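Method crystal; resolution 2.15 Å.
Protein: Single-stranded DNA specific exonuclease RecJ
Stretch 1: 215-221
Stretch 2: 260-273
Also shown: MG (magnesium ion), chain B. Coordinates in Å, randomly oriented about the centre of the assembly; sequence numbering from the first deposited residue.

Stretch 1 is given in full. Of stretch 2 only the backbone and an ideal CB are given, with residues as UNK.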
# COMPACT_ATOMS: atom_id res chain seq x y z
N ALA A 215 13.70 -6.70 10.52
CA ALA A 215 12.80 -5.70 9.93
C ALA A 215 13.21 -5.40 8.48
O ALA A 215 12.35 -5.27 7.60
CB ALA A 215 12.82 -4.39 10.76
N VAL A 216 14.51 -5.26 8.25
CA VAL A 216 14.99 -5.00 6.89
C VAL A 216 14.57 -6.15 5.96
O VAL A 216 14.10 -5.92 4.83
CB VAL A 216 16.56 -4.79 6.85
CG1 VAL A 216 17.07 -4.77 5.39
CG2 VAL A 216 16.93 -3.43 7.55
N GLY A 217 14.73 -7.40 6.41
CA GLY A 217 14.32 -8.51 5.56
C GLY A 217 12.81 -8.52 5.31
O GLY A 217 12.33 -8.83 4.22
N THR A 218 12.04 -8.22 6.36
CA THR A 218 10.57 -8.18 6.31
C THR A 218 10.07 -7.16 5.28
O THR A 218 9.21 -7.44 4.45
CB THR A 218 10.03 -7.84 7.72
OG1 THR A 218 10.47 -8.86 8.63
CG2 THR A 218 8.49 -7.73 7.74
N ILE A 219 10.63 -5.96 5.35
CA ILE A 219 10.27 -4.90 4.41
C ILE A 219 10.70 -5.29 2.98
O ILE A 219 9.92 -5.20 2.03
CB ILE A 219 10.92 -3.56 4.85
CG1 ILE A 219 10.28 -3.08 6.17
CG2 ILE A 219 10.78 -2.53 3.75
CD1 ILE A 219 10.99 -1.85 6.84
N ALA A 220 11.92 -5.78 2.84
CA ALA A 220 12.44 -6.19 1.53
C ALA A 220 11.60 -7.30 0.89
O ALA A 220 11.46 -7.36 -0.33
CB ALA A 220 13.90 -6.67 1.68
N ASP A 221 11.06 -8.20 1.71
CA ASP A 221 10.25 -9.31 1.21
C ASP A 221 8.88 -8.84 0.72
O ASP A 221 8.17 -9.60 0.07
CB ASP A 221 10.03 -10.34 2.33
CG ASP A 221 9.11 -11.50 1.90
OD1 ASP A 221 7.97 -11.60 2.39
OD2 ASP A 221 9.53 -12.32 1.07
N UNK A 260 12.26 5.66 8.62
CA UNK A 260 11.12 5.28 7.80
C UNK A 260 11.24 3.92 7.09
O UNK A 260 12.30 3.55 6.61
CB UNK A 260 10.89 6.37 6.75
N UNK A 261 10.14 3.19 7.05
CA UNK A 261 10.13 1.90 6.38
C UNK A 261 10.38 2.12 4.89
O UNK A 261 11.03 1.28 4.25
CB UNK A 261 8.81 1.17 6.61
N UNK A 262 9.88 3.23 4.35
CA UNK A 262 10.03 3.54 2.93
C UNK A 262 11.50 3.75 2.55
O UNK A 262 11.89 3.47 1.42
CB UNK A 262 9.22 4.79 2.58
N UNK A 263 12.31 4.24 3.47
CA UNK A 263 13.72 4.42 3.16
C UNK A 263 14.38 3.02 3.06
O UNK A 263 15.27 2.81 2.22
CB UNK A 263 14.40 5.29 4.22
N UNK A 264 13.94 2.07 3.90
CA UNK A 264 14.46 0.70 3.86
C UNK A 264 14.09 0.05 2.50
O UNK A 264 14.92 -0.55 1.81
CB UNK A 264 13.90 -0.12 5.03
N UNK A 265 12.83 0.21 2.13
CA UNK A 265 12.29 -0.37 0.90
C UNK A 265 12.93 0.15 -0.39
O UNK A 265 13.22 -0.61 -1.31
CB UNK A 265 10.78 -0.11 0.84
N UNK A 266 13.16 1.45 -0.45
CA UNK A 266 13.72 2.05 -1.64
C UNK A 266 15.20 2.39 -1.61
O UNK A 266 15.78 2.66 -2.67
CB UNK A 266 12.94 3.33 -1.95
N UNK A 267 15.82 2.40 -0.44
CA UNK A 267 17.24 2.75 -0.42
C UNK A 267 18.16 1.69 0.15
O UNK A 267 19.23 1.41 -0.40
CB UNK A 267 17.43 4.04 0.38
N UNK A 268 17.75 1.08 1.24
CA UNK A 268 18.59 0.08 1.85
C UNK A 268 18.52 -1.29 1.18
O UNK A 268 19.53 -1.82 0.72
CB UNK A 268 18.21 -0.06 3.33
N UNK A 269 17.33 -1.86 1.10
CA UNK A 269 17.18 -3.17 0.51
C UNK A 269 17.68 -3.26 -0.94
O UNK A 269 18.28 -4.25 -1.32
CB UNK A 269 15.71 -3.58 0.57
N UNK A 270 17.39 -2.24 -1.77
CA UNK A 270 17.87 -2.33 -3.15
C UNK A 270 19.39 -2.45 -3.25
O UNK A 270 19.89 -3.13 -4.16
CB UNK A 270 17.41 -1.10 -3.94
N UNK A 271 20.13 -1.81 -2.34
CA UNK A 271 21.60 -1.91 -2.39
C UNK A 271 22.04 -3.35 -2.09
O UNK A 271 22.94 -3.90 -2.73
CB UNK A 271 22.24 -0.94 -1.40
N UNK A 272 21.40 -3.94 -1.10
CA UNK A 272 21.69 -5.30 -0.71
C UNK A 272 21.27 -6.25 -1.84
O UNK A 272 22.02 -7.17 -2.20
CB UNK A 272 20.98 -5.65 0.60
N UNK A 273 20.08 -6.02 -2.42
CA UNK A 273 19.61 -6.91 -3.48
C UNK A 273 20.46 -6.85 -4.73
O UNK A 273 20.62 -7.86 -5.40
CB UNK A 273 18.16 -6.57 -3.84
MG MG B . 11.20 -13.95 1.47

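The helix at 261-273 crosses the helix at 215-220 almost at right angles (89°), with axes 9.0 Å apart, which keeps the contact small; stretch 1 meets it with an apolar patch of Val216, Ile219 and Ala220.

Position 260 precedes the helix with phi/psi of -96/141, and its CB points away from stretch 1. Most residues would fit; it is Lys260, the N-cap residue.

At 261 the ideal CB lies sideways, already 3.7 Å from Ile219 CD1. A small apolar residue suits such close quarters, and Ala261 CB packs 3.8 Å from Ile219 CD1. Positions 262 and 263 meet nothing of stretch 1 and are open to many residues. They are Val262, directed away, and Glu263, whose OE1 accepts a hydrogen bond from Lys260 N (3.0 Å), tying the first turn together.

At 264 CB points toward stretch 1, 3.8 Å from Ile219 CD1 and 5.1 Å from Val216 CG2. No polar side chain waits there, so alanine or a compact branched aliphatic would suit. Val264, with chi1 t, places CG1 3.8 Å from Ile219 CG2 and 4.0 Å from Val216 CA, touching both residues.

Position 265 has its CB sideways, 3.8 Å from Ile219 CG2, and again favours something small and apolar; Ala265 CB keeps that 3.8 Å contact with Ile219 CG2.

Positions 266 and 267 are out of reach and little constrained by stretch 1: Phe266 and Arg267 make no contact with it. A wider pi-type turn spans 264-268.

At 268 CB points toward stretch 1 but stands 5.3 Å from Val216 CG1, leaving room for a longer aliphatic such as leucine, isoleucine or methionine. Ile268 CG2 reaches to 4.4 Å from Val216 CG1.

At 269 the ideal CB faces Ala220 CB at 3.7 Å, and the CA atoms of 269 and Ala220 are just 5.7 Å apart. Alanine or glycine fits most readily; Ala269 CB meets Ala220 CB at 3.7 Å.

Position 270 is out of reach, and its N has no bond to the preceding turn, so proline is allowed. Pro270 sits at this kink. Position 271 is also free of stretch 1; Arg271 NH1 donates a hydrogen bond to Arg267 O (3.2 Å).

At 272 CB points toward stretch 1 but has nothing of it close by, favouring a long aliphatic: Ile272 CD1 comes 4.3 Å from Val216 CG1.

Position 273 points toward the carbonyl end of stretch 1, where a polar residue could work through water. Asn273 ND2 donates to water 1 (3.1 Å), which donates to Ala220 O (2.8 Å).

Stretch 2 (260-273) KAVEVAFRIAPRIN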
# COMPACT_ATOMS: atom_id res chain seq x y z
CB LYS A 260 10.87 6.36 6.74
CG LYS A 260 10.69 7.76 7.31
CD LYS A 260 9.65 7.79 8.45
CE LYS A 260 9.21 9.25 8.71
NZ LYS A 260 8.39 9.42 9.95
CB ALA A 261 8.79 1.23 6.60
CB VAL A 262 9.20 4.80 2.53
CG1 VAL A 262 9.80 6.05 3.14
CG2 VAL A 262 9.17 4.95 0.99
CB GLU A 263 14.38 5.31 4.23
CG GLU A 263 13.75 6.72 4.30
CD GLU A 263 14.15 7.49 5.56
OE1 GLU A 263 14.22 6.88 6.65
OE2 GLU A 263 14.37 8.71 5.47
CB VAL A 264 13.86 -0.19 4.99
CG1 VAL A 264 14.31 -1.65 4.82
CG2 VAL A 264 14.30 0.35 6.36
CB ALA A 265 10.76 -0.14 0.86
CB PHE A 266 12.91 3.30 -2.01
CG PHE A 266 11.53 2.98 -2.54
CD1 PHE A 266 11.31 2.83 -3.90
CD2 PHE A 266 10.47 2.76 -1.66
CE1 PHE A 266 10.05 2.47 -4.37
CE2 PHE A 266 9.22 2.41 -2.12
CZ PHE A 266 9.00 2.26 -3.47
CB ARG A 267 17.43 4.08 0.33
CG ARG A 267 16.69 5.21 -0.37
CD ARG A 267 16.77 6.56 0.36
NE ARG A 267 16.38 7.60 -0.59
CZ ARG A 267 15.75 8.72 -0.28
NH1 ARG A 267 15.42 8.98 0.99
NH2 ARG A 267 15.47 9.59 -1.24
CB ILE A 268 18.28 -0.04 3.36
CG1 ILE A 268 18.58 1.31 4.03
CG2 ILE A 268 19.09 -1.16 3.99
CD1 ILE A 268 18.36 1.34 5.56
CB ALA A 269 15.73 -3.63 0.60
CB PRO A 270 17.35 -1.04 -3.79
CG PRO A 270 16.05 -0.85 -3.06
CD PRO A 270 16.45 -1.12 -1.61
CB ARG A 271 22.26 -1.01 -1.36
CG ARG A 271 22.81 0.28 -1.88
CD ARG A 271 21.74 1.32 -2.01
NE ARG A 271 22.31 2.64 -2.28
CZ ARG A 271 21.58 3.72 -2.51
NH1 ARG A 271 20.26 3.63 -2.49
NH2 ARG A 271 22.15 4.87 -2.81
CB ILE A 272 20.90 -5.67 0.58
CG1 ILE A 272 21.42 -4.86 1.76
CG2 ILE A 272 21.01 -7.17 0.85
CD1 ILE A 272 20.65 -5.05 3.06
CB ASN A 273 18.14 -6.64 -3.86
CG ASN A 273 17.15 -7.06 -2.78
OD1 ASN A 273 17.41 -8.00 -2.02
ND2 ASN A 273 16.02 -6.38 -2.71
O HOH W 1 13.66 -8.20 -1.81
O HOH W 2 12.25 -12.45 -0.00
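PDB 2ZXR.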